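Local atomic coordinates of sulfotransferase (Mycobacterium tuberculosis, PDB entry 2ZQ5), a protein that probably transfers a sulfuryl group from an activated sulfate donor to an acceptor substrate. Residues A20-T31 against R66-S77; D34-L43 against L178-S186. All coordinates share one frame; numbering follows the deposited sequence.

Starting from the N terminus, the chain runs through helix 13-24 and the turn after it, then helix 36-50 and helix 55-81, and only later enters the parallel five-stranded sheet. Contact 1 closes the short loop, folding 20-31 back on 66-77 with 34 residues between them, 26 of them helical. Contact 2 closes a much longer one: 34-43 meets 178-186 across 134 residues. Because 34-43 lies between the segments of contact 1 and 178-186 beyond them, the closures cross. Contact 1 joins the end of helix 13-24 and its following loop to helix 55-81; contact 2 ties the start of helix 36-50 to the loop between helix 175-178 and helix 194-201. A salt bridge from R72 NH1 to D34 OD2 (2.8 Å) connects the two.

Contact 1 (A20-T31 against R66-S77); sequences ATKLVGLDDFGT and RGALVARLLSQS
L73 and F29 supply the apolar centre: methyl CD2 of L73 stands over the middle of the F29 ring, 3.5 Å from its centroid and 10° off the normal, a CH-pi contact. With CG of F29 anti to the carbonyl carbon (chi1 -66°), the ring lies across that leucine; H17 meets it edge-to-face. Earlier in the chain, A20 enters as a knob into the hole formed by R66, L69, V70 and L73, its CB 3.8 Å from V70 CG2, where 20-24 crosses 66-77 at -60°. L23 lays CD2 over the face of the R66 guanidinium, 3.7 Å from NH2.

The polar grip is on backbone carbonyls. R72, extended from CG to NE, gives NE to F29 O at 2.8 Å, in the carbonyl plane, and NH2 weakly to T31 O at 2.9 Å. One water bridges D28 O and L73 O; a second joins F29 O to Q76 OE1. Within the turn, G30 N bonds D28 OD1 in an Asx turn, while D28 OD2 pairs with K80.

The chemistry implies a division of labour: methyl groups seat the helix end, and one arginine, with two waters, fixes the course of the departing loop.

Contact 2 (D34-L43 against L178-S186); sequences DNYREALGVL and LRQSLHSVS
S181 and D34 meet where the sulfotransferase fold, a P-loop-type parallel sheet flanked by helices, receives its N-terminal helices: the loop after helix 175-178 lies against the start of helix 36-50. The example illustrates how a loop without regular strand pairing can still be fixed closely, by one short hydrogen bond, one leucine and one imidazole.

Q180, in the middle of the 3-10 segment 179-181, directs its carbonyl O to R72, and its amide is held by R211 and S75. Next, S181 OG donates to D34 OD2 at 2.6 Å, reaching that oxygen on its anti side, 17° out of the carboxylate plane. The same OD2 also receives the salt bridge from R72, so a hydroxyl and a guanidinium share one buried oxygen; their combined pull would probably favour the charged carboxylate. The carbonyl of S181 faces helix 36-50 too, with Y36 CA 3.4 Å from S181 O in a CA-H...O contact.

L182, in a left-handed backbone conformation, turns its side chain into the helix. Its CB lies 3.7 Å from A39 CB, its CG reaches L40, and CD1 extends toward L43. At the other branch, CD2 comes to the edge of the Y36 ring, 4.0 Å from CD1 of the tyrosine. L182 O bonds Y196 of helix 194-201.

H183 completes the series. ND1 donates back to S181 O at 2.7 Å; that oxygen lies near the imidazole plane, while ND1 stands above the carbonyl plane of S181. With CG anti to the carbonyl carbon (chi1 -79°), this bond sets the ring's CE1 against the helix start, 3.4 Å from D34 O. At the edge beside CE1, in the ring plane, a water lies 2.8 Å from H183 NE2 and accepts a hydrogen bond from N35 ND2.

Contact 1 (A20-T31 against R66-S77)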
loop_
_atom_site.group_PDB
_atom_site.type_symbol
_atom_site.label_atom_id
_atom_site.label_comp_id
_atom_site.label_asym_id
_atom_site.label_seq_id
_atom_site.Cartn_x
_atom_site.Cartn_y
_atom_site.Cartn_z
ATOM N N ALA A 20 16.663 -14.525 -0.240
ATOM C CA ALA A 20 16.015 -13.989 -1.430
ATOM C C ALA A 20 16.732 -14.538 -2.658
ATOM O O ALA A 20 16.099 -15.007 -3.603
ATOM C CB ALA A 20 16.073 -12.464 -1.421
ATOM N N THR A 21 18.059 -14.478 -2.633
ATOM C CA THR A 21 18.860 -14.979 -3.744
ATOM C C THR A 21 18.702 -16.489 -3.914
ATOM O O THR A 21 18.702 -16.998 -5.035
ATOM C CB THR A 21 20.351 -14.643 -3.541
ATOM O OG1 THR A 21 20.537 -13.229 -3.677
ATOM C CG2 THR A 21 21.212 -15.365 -4.569
ATOM N N LYS A 22 18.560 -17.204 -2.806
ATOM C CA LYS A 22 18.402 -18.650 -2.865
ATOM C C LYS A 22 17.104 -19.025 -3.572
ATOM O O LYS A 22 17.055 -19.993 -4.330
ATOM C CB LYS A 22 18.413 -19.237 -1.451
ATOM C CG LYS A 22 18.283 -20.752 -1.395
ATOM C CD LYS A 22 18.226 -21.230 0.046
ATOM C CE LYS A 22 18.035 -22.733 0.137
ATOM N NZ LYS A 22 17.896 -23.174 1.554
ATOM N N LEU A 23 16.058 -18.238 -3.340
ATOM C CA LEU A 23 14.758 -18.507 -3.937
ATOM C C LEU A 23 14.670 -18.288 -5.450
ATOM O O LEU A 23 14.180 -19.154 -6.173
ATOM C CB LEU A 23 13.682 -17.670 -3.235
ATOM C CG LEU A 23 12.232 -17.941 -3.639
ATOM C CD1 LEU A 23 11.856 -19.373 -3.284
ATOM C CD2 LEU A 23 11.314 -16.959 -2.924
ATOM N N VAL A 24 15.143 -17.142 -5.934
ATOM C CA VAL A 24 15.059 -16.848 -7.363
ATOM C C VAL A 24 16.370 -16.910 -8.143
ATOM O O VAL A 24 16.360 -16.889 -9.375
ATOM C CB VAL A 24 14.404 -15.470 -7.609
ATOM C CG1 VAL A 24 12.947 -15.505 -7.166
ATOM C CG2 VAL A 24 15.160 -14.385 -6.857
ATOM N N GLY A 25 17.493 -16.980 -7.437
ATOM C CA GLY A 25 18.776 -17.065 -8.113
ATOM C C GLY A 25 19.357 -15.745 -8.582
ATOM O O GLY A 25 20.387 -15.722 -9.255
ATOM N N LEU A 26 18.698 -14.643 -8.239
ATOM C CA LEU A 26 19.170 -13.315 -8.619
ATOM C C LEU A 26 19.968 -12.720 -7.461
ATOM O O LEU A 26 19.661 -12.987 -6.295
ATOM C CB LEU A 26 17.979 -12.409 -8.939
ATOM C CG LEU A 26 17.040 -12.872 -10.050
ATOM C CD1 LEU A 26 15.842 -11.940 -10.120
ATOM C CD2 LEU A 26 17.788 -12.894 -11.377
ATOM N N ASP A 27 20.986 -11.921 -7.767
ATOM C CA ASP A 27 21.788 -11.317 -6.710
ATOM C C ASP A 27 22.096 -9.831 -6.880
ATOM O O ASP A 27 22.872 -9.272 -6.108
ATOM C CB ASP A 27 23.100 -12.085 -6.523
ATOM C CG ASP A 27 23.878 -12.233 -7.810
ATOM O OD1 ASP A 27 23.952 -11.253 -8.576
ATOM O OD2 ASP A 27 24.424 -13.330 -8.049
ATOM N N ASP A 28 21.502 -9.193 -7.885
ATOM C CA ASP A 28 21.717 -7.764 -8.090
ATOM C C ASP A 28 20.570 -7.021 -7.413
ATOM O O ASP A 28 19.473 -6.918 -7.958
ATOM C CB ASP A 28 21.748 -7.413 -9.580
ATOM C CG ASP A 28 22.017 -5.937 -9.828
ATOM O OD1 ASP A 28 22.111 -5.163 -8.851
ATOM O OD2 ASP A 28 22.136 -5.542 -11.005
ATOM N N PHE A 29 20.832 -6.519 -6.213
ATOM C CA PHE A 29 19.827 -5.794 -5.445
ATOM C C PHE A 29 19.820 -4.318 -5.816
ATOM O O PHE A 29 19.077 -3.528 -5.236
ATOM C CB PHE A 29 20.106 -5.962 -3.948
ATOM C CG PHE A 29 19.927 -7.370 -3.454
ATOM C CD1 PHE A 29 18.690 -7.805 -2.985
ATOM C CD2 PHE A 29 20.988 -8.272 -3.483
ATOM C CE1 PHE A 29 18.511 -9.117 -2.552
ATOM C CE2 PHE A 29 20.819 -9.587 -3.053
ATOM C CZ PHE A 29 19.579 -10.012 -2.587
ATOM N N GLY A 30 20.645 -3.953 -6.794
ATOM C CA GLY A 30 20.721 -2.568 -7.220
ATOM C C GLY A 30 21.480 -1.731 -6.212
ATOM O O GLY A 30 21.985 -2.253 -5.219
ATOM N N THR A 31 21.572 -0.431 -6.469
ATOM C CA THR A 31 22.267 0.462 -5.558
ATOM C C THR A 31 21.387 0.697 -4.338
ATOM O O THR A 31 20.212 0.330 -4.327
ATOM C CB THR A 31 22.566 1.820 -6.212
ATOM O OG1 THR A 31 21.335 2.492 -6.499
ATOM C CG2 THR A 31 23.350 1.628 -7.502
ATOM N N ARG A 66 11.677 -11.316 3.287
ATOM C CA ARG A 66 12.376 -11.979 2.194
ATOM C C ARG A 66 11.609 -11.647 0.914
ATOM O O ARG A 66 12.206 -11.407 -0.137
ATOM C CB ARG A 66 12.395 -13.497 2.386
ATOM C CG ARG A 66 13.175 -14.215 1.291
ATOM C CD ARG A 66 12.981 -15.725 1.328
ATOM N NE ARG A 66 11.615 -16.097 0.977
ATOM C CZ ARG A 66 11.193 -17.348 0.826
ATOM N NH1 ARG A 66 12.035 -18.360 0.996
ATOM N NH2 ARG A 66 9.929 -17.589 0.502
ATOM N N GLY A 67 10.282 -11.626 1.018
ATOM C CA GLY A 67 9.448 -11.326 -0.133
ATOM C C GLY A 67 9.706 -9.940 -0.689
ATOM O O GLY A 67 9.686 -9.740 -1.902
ATOM N N ALA A 68 9.940 -8.979 0.195
ATOM C CA ALA A 68 10.212 -7.614 -0.227
ATOM C C ALA A 68 11.519 -7.572 -1.015
ATOM O O ALA A 68 11.617 -6.883 -2.031
ATOM C CB ALA A 68 10.296 -6.696 0.987
ATOM N N LEU A 69 12.521 -8.313 -0.550
ATOM C CA LEU A 69 13.813 -8.345 -1.221
ATOM C C LEU A 69 13.749 -9.110 -2.539
ATOM O O LEU A 69 14.448 -8.767 -3.491
ATOM C CB LEU A 69 14.882 -8.952 -0.306
ATOM C CG LEU A 69 15.234 -8.103 0.921
ATOM C CD1 LEU A 69 16.415 -8.739 1.646
ATOM C CD2 LEU A 69 15.583 -6.684 0.494
ATOM N N VAL A 70 12.914 -10.143 -2.599
ATOM C CA VAL A 70 12.772 -10.895 -3.838
ATOM C C VAL A 70 12.135 -9.972 -4.875
ATOM O O VAL A 70 12.546 -9.953 -6.035
ATOM C CB VAL A 70 11.890 -12.149 -3.650
ATOM C CG1 VAL A 70 11.505 -12.726 -5.009
ATOM C CG2 VAL A 70 12.649 -13.191 -2.842
ATOM N N ALA A 71 11.137 -9.199 -4.451
ATOM C CA ALA A 71 10.460 -8.262 -5.345
ATOM C C ALA A 71 11.469 -7.228 -5.840
ATOM O O ALA A 71 11.450 -6.831 -7.011
ATOM C CB ALA A 71 9.303 -7.570 -4.609
ATOM N N ARG A 72 12.342 -6.787 -4.940
ATOM C CA ARG A 72 13.371 -5.815 -5.284
ATOM C C ARG A 72 14.249 -6.404 -6.393
ATOM O O ARG A 72 14.543 -5.741 -7.389
ATOM C CB ARG A 72 14.224 -5.492 -4.053
ATOM C CG ARG A 72 15.197 -4.352 -4.276
ATOM C CD ARG A 72 16.134 -4.143 -3.087
ATOM N NE ARG A 72 17.054 -3.047 -3.372
ATOM C CZ ARG A 72 16.758 -1.757 -3.229
ATOM N NH1 ARG A 72 15.565 -1.388 -2.779
ATOM N NH2 ARG A 72 17.639 -0.836 -3.586
ATOM N N LEU A 73 14.659 -7.658 -6.216
ATOM C CA LEU A 73 15.489 -8.346 -7.204
ATOM C C LEU A 73 14.781 -8.469 -8.548
ATOM O O LEU A 73 15.398 -8.281 -9.596
ATOM C CB LEU A 73 15.863 -9.745 -6.707
ATOM C CG LEU A 73 16.892 -9.849 -5.579
ATOM C CD1 LEU A 73 16.889 -11.263 -5.016
ATOM C CD2 LEU A 73 18.276 -9.471 -6.100
ATOM N N LEU A 74 13.490 -8.794 -8.520
ATOM C CA LEU A 74 12.719 -8.943 -9.750
ATOM C C LEU A 74 12.625 -7.628 -10.516
ATOM O O LEU A 74 12.743 -7.614 -11.741
ATOM C CB LEU A 74 11.311 -9.472 -9.449
ATOM C CG LEU A 74 11.234 -10.912 -8.921
ATOM C CD1 LEU A 74 9.806 -11.231 -8.500
ATOM C CD2 LEU A 74 11.706 -11.886 -9.992
ATOM N N SER A 75 12.414 -6.525 -9.806
ATOM C CA SER A 75 12.333 -5.222 -10.464
ATOM C C SER A 75 13.677 -4.836 -11.076
ATOM O O SER A 75 13.733 -4.351 -12.205
ATOM C CB SER A 75 11.891 -4.137 -9.475
ATOM O OG SER A 75 10.488 -4.164 -9.274
ATOM N N GLN A 76 14.757 -5.047 -10.330
ATOM C CA GLN A 76 16.094 -4.713 -10.817
ATOM C C GLN A 76 16.380 -5.463 -12.117
ATOM O O GLN A 76 16.891 -4.889 -13.083
ATOM C CB GLN A 76 17.146 -5.068 -9.765
ATOM C CG GLN A 76 18.561 -4.636 -10.128
ATOM C CD GLN A 76 18.649 -3.159 -10.451
ATOM O OE1 GLN A 76 18.189 -2.316 -9.682
ATOM N NE2 GLN A 76 19.241 -2.836 -11.598
ATOM N N SER A 77 16.041 -6.747 -12.138
ATOM C CA SER A 77 16.251 -7.566 -13.325
ATOM C C SER A 77 15.346 -7.112 -14.465
ATOM O O SER A 77 15.764 -7.068 -15.624
ATOM C CB SER A 77 15.984 -9.038 -13.006
ATOM O OG SER A 77 16.238 -9.855 -14.140
HETATM O O HOH W 1 18.174 -8.624 -9.736
HETATM O O HOH W 2 17.059 -2.562 -7.321
#

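Contact 2 (D34-L43 against L178-S186)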
loop_
_atom_site.group_PDB
_atom_site.type_symbol
_atom_site.label_atom_id
_atom_site.label_comp_id
_atom_site.label_asym_id
_atom_site.label_seq_id
_atom_site.Cartn_x
_atom_site.Cartn_y
_atom_site.Cartn_z
ATOM N N ASP A 34 17.938 4.229 -2.386
ATOM C CA ASP A 34 16.667 4.433 -1.702
ATOM C C ASP A 34 16.788 4.158 -0.204
ATOM O O ASP A 34 15.795 4.134 0.522
ATOM C CB ASP A 34 15.553 3.585 -2.344
ATOM C CG ASP A 34 15.859 2.100 -2.360
ATOM O OD1 ASP A 34 17.038 1.714 -2.220
ATOM O OD2 ASP A 34 14.902 1.314 -2.536
ATOM N N ASN A 35 18.026 3.972 0.248
ATOM C CA ASN A 35 18.327 3.741 1.659
ATOM C C ASN A 35 17.578 2.546 2.248
ATOM O O ASN A 35 17.184 2.565 3.412
ATOM C CB ASN A 35 18.004 5.014 2.451
ATOM C CG ASN A 35 18.751 5.093 3.765
ATOM O OD1 ASN A 35 19.928 4.745 3.839
ATOM N ND2 ASN A 35 18.078 5.576 4.806
ATOM N N TYR A 36 17.407 1.496 1.453
ATOM C CA TYR A 36 16.684 0.319 1.914
ATOM C C TYR A 36 17.442 -0.487 2.968
ATOM O O TYR A 36 16.828 -1.126 3.821
ATOM C CB TYR A 36 16.311 -0.573 0.718
ATOM C CG TYR A 36 17.345 -1.610 0.336
ATOM C CD1 TYR A 36 17.275 -2.908 0.844
ATOM C CD2 TYR A 36 18.394 -1.294 -0.531
ATOM C CE1 TYR A 36 18.224 -3.865 0.500
ATOM C CE2 TYR A 36 19.345 -2.243 -0.881
ATOM C CZ TYR A 36 19.256 -3.524 -0.363
ATOM O OH TYR A 36 20.208 -4.462 -0.696
ATOM N N ARG A 37 18.770 -0.455 2.921
ATOM C CA ARG A 37 19.552 -1.201 3.897
ATOM C C ARG A 37 19.366 -0.659 5.311
ATOM O O ARG A 37 19.164 -1.434 6.249
ATOM C CB ARG A 37 21.034 -1.190 3.518
ATOM C CG ARG A 37 21.375 -2.149 2.386
ATOM C CD ARG A 37 22.858 -2.114 2.059
ATOM N NE ARG A 37 23.258 -3.208 1.176
ATOM C CZ ARG A 37 23.219 -4.495 1.512
ATOM N NH1 ARG A 37 22.800 -4.858 2.716
ATOM N NH2 ARG A 37 23.606 -5.420 0.645
ATOM N N GLU A 38 19.432 0.660 5.469
ATOM C CA GLU A 38 19.248 1.257 6.790
ATOM C C GLU A 38 17.831 0.962 7.267
ATOM O O GLU A 38 17.616 0.605 8.426
ATOM C CB GLU A 38 19.448 2.778 6.761
ATOM C CG GLU A 38 19.503 3.390 8.168
ATOM C CD GLU A 38 19.368 4.907 8.192
ATOM O OE1 GLU A 38 19.654 5.559 7.170
ATOM O OE2 GLU A 38 18.987 5.453 9.252
ATOM N N ALA A 39 16.867 1.116 6.367
ATOM C CA ALA A 39 15.470 0.871 6.702
ATOM C C ALA A 39 15.274 -0.558 7.199
ATOM O O ALA A 39 14.621 -0.780 8.217
ATOM C CB ALA A 39 14.588 1.133 5.482
ATOM N N LEU A 40 15.845 -1.525 6.487
ATOM C CA LEU A 40 15.714 -2.922 6.878
ATOM C C LEU A 40 16.328 -3.170 8.255
ATOM O O LEU A 40 15.753 -3.882 9.076
ATOM C CB LEU A 40 16.376 -3.826 5.830
ATOM C CG LEU A 40 16.289 -5.336 6.075
ATOM C CD1 LEU A 40 14.836 -5.764 6.273
ATOM C CD2 LEU A 40 16.910 -6.065 4.892
ATOM N N GLY A 41 17.489 -2.573 8.506
ATOM C CA GLY A 41 18.143 -2.747 9.792
ATOM C C GLY A 41 17.316 -2.194 10.936
ATOM O O GLY A 41 17.182 -2.828 11.984
ATOM N N VAL A 42 16.762 -1.004 10.740
ATOM C CA VAL A 42 15.930 -0.375 11.760
ATOM C C VAL A 42 14.671 -1.206 11.997
ATOM O O VAL A 42 14.248 -1.406 13.137
ATOM C CB VAL A 42 15.533 1.055 11.339
ATOM C CG1 VAL A 42 14.475 1.607 12.282
ATOM C CG2 VAL A 42 16.761 1.953 11.347
ATOM N N LEU A 43 14.079 -1.703 10.918
ATOM C CA LEU A 43 12.874 -2.509 11.019
ATOM C C LEU A 43 13.147 -3.823 11.760
ATOM O O LEU A 43 12.354 -4.236 12.610
ATOM C CB LEU A 43 12.318 -2.784 9.617
ATOM C CG LEU A 43 10.994 -3.544 9.499
ATOM C CD1 LEU A 43 9.892 -2.833 10.270
ATOM C CD2 LEU A 43 10.626 -3.653 8.027
ATOM N N LEU A 178 6.488 -0.098 -2.600
ATOM C CA LEU A 178 7.329 0.599 -1.630
ATOM C C LEU A 178 8.073 -0.340 -0.680
ATOM O O LEU A 178 9.124 0.020 -0.139
ATOM C CB LEU A 178 6.482 1.602 -0.837
ATOM C CG LEU A 178 5.874 2.736 -1.672
ATOM C CD1 LEU A 178 4.790 3.431 -0.874
ATOM C CD2 LEU A 178 6.955 3.723 -2.095
ATOM N N ARG A 179 7.539 -1.543 -0.479
ATOM C CA ARG A 179 8.198 -2.507 0.397
ATOM C C ARG A 179 9.588 -2.835 -0.144
ATOM O O ARG A 179 10.463 -3.259 0.604
ATOM C CB ARG A 179 7.373 -3.796 0.512
ATOM C CG ARG A 179 7.220 -4.539 -0.804
ATOM C CD ARG A 179 6.474 -5.862 -0.676
ATOM N NE ARG A 179 6.228 -6.413 -2.007
ATOM C CZ ARG A 179 6.118 -7.705 -2.295
ATOM N NH1 ARG A 179 6.234 -8.624 -1.344
ATOM N NH2 ARG A 179 5.890 -8.077 -3.548
ATOM N N GLN A 180 9.791 -2.641 -1.445
ATOM C CA GLN A 180 11.094 -2.921 -2.047
ATOM C C GLN A 180 12.182 -2.060 -1.406
ATOM O O GLN A 180 13.350 -2.457 -1.356
ATOM C CB GLN A 180 11.059 -2.662 -3.559
ATOM C CG GLN A 180 10.233 -3.662 -4.350
ATOM C CD GLN A 180 10.403 -3.501 -5.851
ATOM O OE1 GLN A 180 11.351 -2.864 -6.316
ATOM N NE2 GLN A 180 9.494 -4.091 -6.617
ATOM N N SER A 181 11.783 -0.886 -0.914
ATOM C CA SER A 181 12.689 0.063 -0.261
ATOM C C SER A 181 12.590 -0.032 1.260
ATOM O O SER A 181 13.266 0.709 1.982
ATOM C CB SER A 181 12.332 1.495 -0.667
ATOM O OG SER A 181 12.339 1.665 -2.072
ATOM N N LEU A 182 11.747 -0.939 1.740
ATOM C CA LEU A 182 11.516 -1.119 3.171
ATOM C C LEU A 182 11.051 0.170 3.852
ATOM O O LEU A 182 11.329 0.396 5.031
ATOM C CB LEU A 182 12.759 -1.687 3.878
ATOM C CG LEU A 182 13.042 -3.194 3.726
ATOM C CD1 LEU A 182 11.770 -4.000 3.985
ATOM C CD2 LEU A 182 13.570 -3.485 2.335
ATOM N N HIS A 183 10.357 1.013 3.088
ATOM C CA HIS A 183 9.774 2.260 3.595
ATOM C C HIS A 183 8.273 2.078 3.405
ATOM O O HIS A 183 7.764 2.168 2.284
ATOM C CB HIS A 183 10.239 3.482 2.790
ATOM C CG HIS A 183 11.616 3.959 3.140
ATOM N ND1 HIS A 183 12.753 3.236 2.853
ATOM C CD2 HIS A 183 12.038 5.103 3.730
ATOM C CE1 HIS A 183 13.815 3.913 3.248
ATOM N NE2 HIS A 183 13.410 5.050 3.784
ATOM N N SER A 184 7.561 1.821 4.494
ATOM C CA SER A 184 6.125 1.579 4.410
ATOM C C SER A 184 5.444 1.738 5.760
ATOM O O SER A 184 6.007 1.361 6.786
ATOM C CB SER A 184 5.887 0.158 3.885
ATOM O OG SER A 184 4.511 -0.179 3.894
ATOM N N VAL A 185 4.239 2.301 5.766
ATOM C CA VAL A 185 3.515 2.448 7.025
ATOM C C VAL A 185 2.690 1.194 7.315
ATOM O O VAL A 185 1.945 1.143 8.295
ATOM C CB VAL A 185 2.589 3.698 7.034
ATOM C CG1 VAL A 185 3.429 4.965 6.989
ATOM C CG2 VAL A 185 1.619 3.654 5.866
ATOM N N SER A 186 2.832 0.174 6.470
ATOM C CA SER A 186 2.100 -1.072 6.673
ATOM C C SER A 186 2.654 -1.827 7.877
ATOM O O SER A 186 1.909 -2.449 8.635
ATOM C CB SER A 186 2.198 -1.961 5.426
ATOM O OG SER A 186 3.533 -2.403 5.208
HETATM O O HOH W 3 15.461 6.732 4.512
#